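Local coordinates for protein endo-1,3-beta-glucanase (Streptomyces sioyaensis, PDB 3DGT) that hydrolyses internal linkages of 1,3-beta-glucans, this chain being the family 16 glycoside hydrolase catalytic domain of a longer protein, at residues 29-34 against 86-91; 123-128 against 236-241. One frame throughout, in Å; residues are numbered along the deposited sequence.

Contact 1. Residues 29-34 against 86-91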
# COMPACT_ATOMS: atom_id res chain seq x y z
N ASN A 29 16.62 -2.70 2.60
CA ASN A 29 15.42 -1.88 2.78
C ASN A 29 14.13 -2.67 2.83
O ASN A 29 13.15 -2.21 3.41
CB ASN A 29 15.29 -0.88 1.64
CG ASN A 29 16.32 0.22 1.69
OD1 ASN A 29 16.91 0.51 2.74
ND2 ASN A 29 16.53 0.87 0.56
N TRP A 30 14.11 -3.84 2.18
CA TRP A 30 12.88 -4.60 1.95
C TRP A 30 13.02 -6.05 2.35
O TRP A 30 14.07 -6.66 2.15
CB TRP A 30 12.47 -4.53 0.48
CG TRP A 30 12.24 -3.13 0.03
CD1 TRP A 30 13.14 -2.32 -0.59
CD2 TRP A 30 11.05 -2.36 0.20
NE1 TRP A 30 12.58 -1.08 -0.82
CE2 TRP A 30 11.30 -1.08 -0.35
CE3 TRP A 30 9.79 -2.62 0.75
CZ2 TRP A 30 10.33 -0.07 -0.36
CZ3 TRP A 30 8.82 -1.61 0.74
CH2 TRP A 30 9.10 -0.36 0.19
N GLN A 31 11.94 -6.60 2.90
CA GLN A 31 11.82 -8.03 3.11
C GLN A 31 10.65 -8.61 2.32
O GLN A 31 9.65 -7.93 2.09
CB GLN A 31 11.72 -8.39 4.59
CG GLN A 31 10.68 -7.63 5.38
CD GLN A 31 10.90 -7.80 6.87
OE1 GLN A 31 11.95 -7.43 7.41
NE2 GLN A 31 9.92 -8.39 7.53
N PHE A 32 10.79 -9.86 1.91
CA PHE A 32 9.76 -10.52 1.12
C PHE A 32 8.74 -11.25 1.97
O PHE A 32 9.09 -11.99 2.90
CB PHE A 32 10.40 -11.57 0.20
CG PHE A 32 11.29 -10.99 -0.86
CD1 PHE A 32 10.76 -10.54 -2.06
CD2 PHE A 32 12.67 -10.92 -0.66
CE1 PHE A 32 11.58 -10.01 -3.05
CE2 PHE A 32 13.50 -10.39 -1.65
CZ PHE A 32 12.95 -9.94 -2.85
N ASP A 33 7.46 -11.06 1.64
CA ASP A 33 6.40 -11.92 2.16
C ASP A 33 6.19 -13.01 1.11
O ASP A 33 6.19 -12.72 -0.08
CB ASP A 33 5.11 -11.12 2.36
CG ASP A 33 5.20 -10.09 3.46
OD1 ASP A 33 6.09 -10.21 4.33
OD2 ASP A 33 4.37 -9.16 3.48
N THR A 34 6.08 -14.26 1.55
CA THR A 34 5.98 -15.36 0.59
C THR A 34 4.88 -16.33 0.94
O THR A 34 4.44 -16.39 2.09
CB THR A 34 7.32 -16.13 0.42
OG1 THR A 34 7.68 -16.73 1.67
CG2 THR A 34 8.45 -15.21 -0.06
N GLU A 86 7.84 -5.70 2.17
CA GLU A 86 7.67 -4.76 3.28
C GLU A 86 8.99 -4.14 3.68
O GLU A 86 10.04 -4.77 3.56
CB GLU A 86 7.10 -5.47 4.53
CG GLU A 86 5.95 -6.40 4.25
CD GLU A 86 5.32 -6.97 5.51
OE1 GLU A 86 5.78 -6.67 6.63
OE2 GLU A 86 4.37 -7.75 5.35
N THR A 87 8.94 -2.92 4.19
CA THR A 87 10.18 -2.32 4.67
C THR A 87 10.73 -3.13 5.83
O THR A 87 9.98 -3.63 6.68
CB THR A 87 10.00 -0.84 5.08
OG1 THR A 87 8.91 -0.72 6.01
CG2 THR A 87 9.75 0.04 3.85
N THR A 88 12.05 -3.28 5.86
CA THR A 88 12.70 -3.83 7.04
C THR A 88 12.41 -2.93 8.24
O THR A 88 12.21 -3.43 9.35
CB THR A 88 14.21 -3.93 6.82
OG1 THR A 88 14.69 -2.69 6.32
CG2 THR A 88 14.52 -5.00 5.79
N ARG A 89 12.38 -1.62 8.01
CA ARG A 89 12.09 -0.65 9.06
C ARG A 89 10.61 -0.64 9.46
O ARG A 89 9.71 -0.76 8.62
CB ARG A 89 12.53 0.73 8.60
CG ARG A 89 14.03 0.91 8.55
CD ARG A 89 14.41 2.27 8.00
NE ARG A 89 14.03 3.34 8.92
CZ ARG A 89 14.22 4.63 8.66
NH1 ARG A 89 14.79 5.03 7.52
NH2 ARG A 89 13.85 5.54 9.56
N THR A 90 10.39 -0.48 10.76
CA THR A 90 9.06 -0.42 11.34
C THR A 90 8.88 0.85 12.16
O THR A 90 7.89 0.98 12.88
CB THR A 90 8.79 -1.61 12.29
OG1 THR A 90 9.75 -1.61 13.36
CG2 THR A 90 8.86 -2.92 11.55
N ASP A 91 9.82 1.79 12.04
CA ASP A 91 9.92 2.89 13.01
C ASP A 91 9.21 4.18 12.61
O ASP A 91 9.15 5.11 13.42
CB ASP A 91 11.38 3.19 13.31
CG ASP A 91 12.17 3.55 12.07
OD1 ASP A 91 12.64 2.62 11.39
OD2 ASP A 91 12.31 4.76 11.78
O HOH W 1 13.32 -0.26 5.46
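W30 lies across from T87 in a short antiparallel pairing, a non-hydrogen-bonded pair whose side chains diverge, yet the indole swings back over its partner. W30 CB stays 3.9 Å from E86 O. With CG anti to the carbonyl carbon (chi1 -59°), the ring runs along the opposing backbone: W30 CE3 is 3.4 Å from E86 C, and E86 N meets the ring in plane at its edge. Further out, W30 CZ3 reaches T87 CG2 at 3.6 Å and CH2 touches the same methyl, which sits over one face of the six-membered ring in a CH-pi contact. At the pyrrole edge, NE1 donates to D15, which also takes a hydrogen bond from ND2 of N29. An alanine at W30 would probably leave the T87 methyl without its aromatic partner, open a gap beside F13 and F17, and cost D15 one of its donors.

The next pair is held by two backbone bonds, Q31 N to E86 O (2.7 Å) and E86 N to Q31 O (2.9 Å). Beyond it the carboxylates of D33 and E86 stand almost perpendicular; their modelled separation is too short to trust, but R84 pairs with D33, while R131 and Y38 hold E86. Where the strands part, T88 N donates to N29 O from well above the carbonyl plane, and a water 2.8 Å from N29 O joins that oxygen to R89 N. This is a short outer strand, 30-32, docked on strand 80-87 of the beta-jelly-roll sandwich of family 16 glycoside hydrolases.

Contact 2. Residues 123-128 against 236-241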
# COMPACT_ATOMS: atom_id res chain seq x y z
N PHE A 123 -0.40 0.00 -1.88
CA PHE A 123 0.74 0.66 -1.24
C PHE A 123 0.19 1.14 0.08
O PHE A 123 -0.71 1.96 0.13
CB PHE A 123 1.20 1.83 -2.11
CG PHE A 123 2.02 2.88 -1.38
CD1 PHE A 123 3.16 2.53 -0.66
CD2 PHE A 123 1.68 4.22 -1.48
CE1 PHE A 123 3.92 3.50 -0.01
CE2 PHE A 123 2.44 5.20 -0.85
CZ PHE A 123 3.56 4.84 -0.11
N TRP A 124 0.72 0.59 1.17
CA TRP A 124 0.05 0.76 2.45
C TRP A 124 0.99 0.64 3.64
O TRP A 124 2.19 0.36 3.48
CB TRP A 124 -1.16 -0.19 2.54
CG TRP A 124 -0.86 -1.66 2.33
CD1 TRP A 124 -0.42 -2.27 1.19
CD2 TRP A 124 -1.00 -2.70 3.30
NE1 TRP A 124 -0.26 -3.62 1.39
CE2 TRP A 124 -0.63 -3.92 2.68
CE3 TRP A 124 -1.41 -2.73 4.65
CZ2 TRP A 124 -0.65 -5.15 3.35
CZ3 TRP A 124 -1.44 -3.95 5.31
CH2 TRP A 124 -1.05 -5.14 4.67
N MET A 125 0.45 0.89 4.82
CA MET A 125 1.23 0.88 6.06
C MET A 125 0.49 0.08 7.11
O MET A 125 -0.74 0.15 7.19
CB MET A 125 1.43 2.30 6.58
CG MET A 125 2.24 3.20 5.67
SD MET A 125 2.15 4.95 6.15
CE MET A 125 3.02 5.00 7.72
N LEU A 126 1.25 -0.64 7.93
CA LEU A 126 0.68 -1.41 9.03
C LEU A 126 1.45 -1.10 10.31
O LEU A 126 2.67 -0.93 10.29
CB LEU A 126 0.75 -2.90 8.66
CG LEU A 126 -0.12 -3.95 9.32
CD1 LEU A 126 -1.58 -3.50 9.48
CD2 LEU A 126 -0.04 -5.21 8.48
N GLY A 127 0.73 -0.99 11.43
CA GLY A 127 1.37 -0.66 12.70
C GLY A 127 2.43 -1.67 13.08
O GLY A 127 2.23 -2.88 12.94
N ALA A 128 3.55 -1.18 13.60
CA ALA A 128 4.70 -2.03 13.95
C ALA A 128 4.35 -3.26 14.82
O ALA A 128 4.90 -4.34 14.57
CB ALA A 128 5.80 -1.20 14.60
N PHE A 236 5.22 2.48 11.97
CA PHE A 236 4.59 1.67 10.94
C PHE A 236 5.67 1.14 10.01
O PHE A 236 6.73 1.75 9.86
CB PHE A 236 3.62 2.50 10.10
CG PHE A 236 2.30 2.80 10.76
CD1 PHE A 236 2.20 3.75 11.77
CD2 PHE A 236 1.14 2.17 10.33
CE1 PHE A 236 0.97 4.04 12.37
CE2 PHE A 236 -0.09 2.46 10.91
CZ PHE A 236 -0.18 3.39 11.93
N PHE A 237 5.39 -0.01 9.39
CA PHE A 237 6.15 -0.43 8.21
C PHE A 237 5.31 -0.21 6.95
O PHE A 237 4.09 -0.03 7.03
CB PHE A 237 6.67 -1.87 8.34
CG PHE A 237 5.64 -2.89 8.74
CD1 PHE A 237 5.34 -3.11 10.09
CD2 PHE A 237 4.98 -3.67 7.79
CE1 PHE A 237 4.39 -4.07 10.46
CE2 PHE A 237 4.03 -4.63 8.17
CZ PHE A 237 3.73 -4.83 9.51
N VAL A 238 5.98 -0.19 5.80
CA VAL A 238 5.36 0.08 4.50
C VAL A 238 5.33 -1.21 3.70
O VAL A 238 6.27 -2.00 3.75
CB VAL A 238 6.16 1.17 3.73
CG1 VAL A 238 5.65 1.32 2.29
CG2 VAL A 238 6.10 2.51 4.48
N ILE A 239 4.24 -1.42 2.97
CA ILE A 239 4.05 -2.62 2.15
C ILE A 239 3.70 -2.23 0.71
O ILE A 239 2.92 -1.29 0.49
CB ILE A 239 2.93 -3.55 2.72
CG1 ILE A 239 3.16 -3.88 4.20
CG2 ILE A 239 2.80 -4.83 1.91
CD1 ILE A 239 2.41 -2.95 5.17
N LEU A 240 4.29 -2.93 -0.26
CA LEU A 240 3.90 -2.84 -1.68
C LEU A 240 3.53 -4.24 -2.15
O LEU A 240 4.26 -5.19 -1.90
CB LEU A 240 5.07 -2.34 -2.53
CG LEU A 240 5.48 -0.87 -2.35
CD1 LEU A 240 6.85 -0.66 -2.95
CD2 LEU A 240 4.48 0.05 -3.01
N ASN A 241 2.40 -4.38 -2.83
CA ASN A 241 1.99 -5.67 -3.37
C ASN A 241 1.04 -5.56 -4.54
O ASN A 241 0.45 -4.51 -4.76
CB ASN A 241 1.35 -6.53 -2.27
CG ASN A 241 0.05 -5.94 -1.76
OD1 ASN A 241 0.05 -5.01 -0.95
ND2 ASN A 241 -1.07 -6.47 -2.23
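W124 and I239 meet on one side of a hydrogen-bonded antiparallel pair, the indole lying across the isoleucine. I239 CB sits 3.7 Å from the centroid of the five-membered ring, over its face, and on that same face I239 CG2 comes within 3.3 Å of W124 NE1. W124 NE1 points edgewise to N241 OD1 at 2.7 Å, nearly along the C=O axis, with ring and amide planes 83° apart; the bond helps fix the turn of the indole. On the same side, L126 and F237 run side by side: L126 CB leans off-centre on the phenyl, which also has L126 O over a face.

The other side, with F123, M125, V238 and L240, is apolar. F123 turns its ring edge to V238 CG1 (F123 CE1 at 3.6 Å) and lies alongside L240. At the end of the pairing, where the G127 and F236 pair diverges, M125 crosses F236 at about a right angle, M125 CE meeting F236 CB at 3.5 Å, and G127 CA rests on a face of the F236 ring.

Strand 119-127 is flanked by strands 142-144 and 146-147, and strand 236-244 by strand 80-87. W124 touches E142 and D144, acids of the family 16 sequence signature, as well as R84; F123, M125 and V238 pack on V102 of strand 99-107.

Overall arrangement
Strands 80-87 and 236-244 are neighbours, so contacts 1 and 2 sit side by side in the sheet, with T87 N probably donating to V238 O at the junction; along the chain contact 1 closes before contact 2 opens. Contact 2 is the buried centre, long and regular, aromatic and aliphatic side chains mixed on both sides, with a single side-chain hydrogen bond, W124 to N241. Contact 1 is farther out and only partly buried; backbone bonds carry its two-pair register, with a water and, around it, acids paired to arginines outside the segments. E86 and F237 pack at the seam. R131 serves both, as salt-bridge partner of E86 and cation-pi partner of F237.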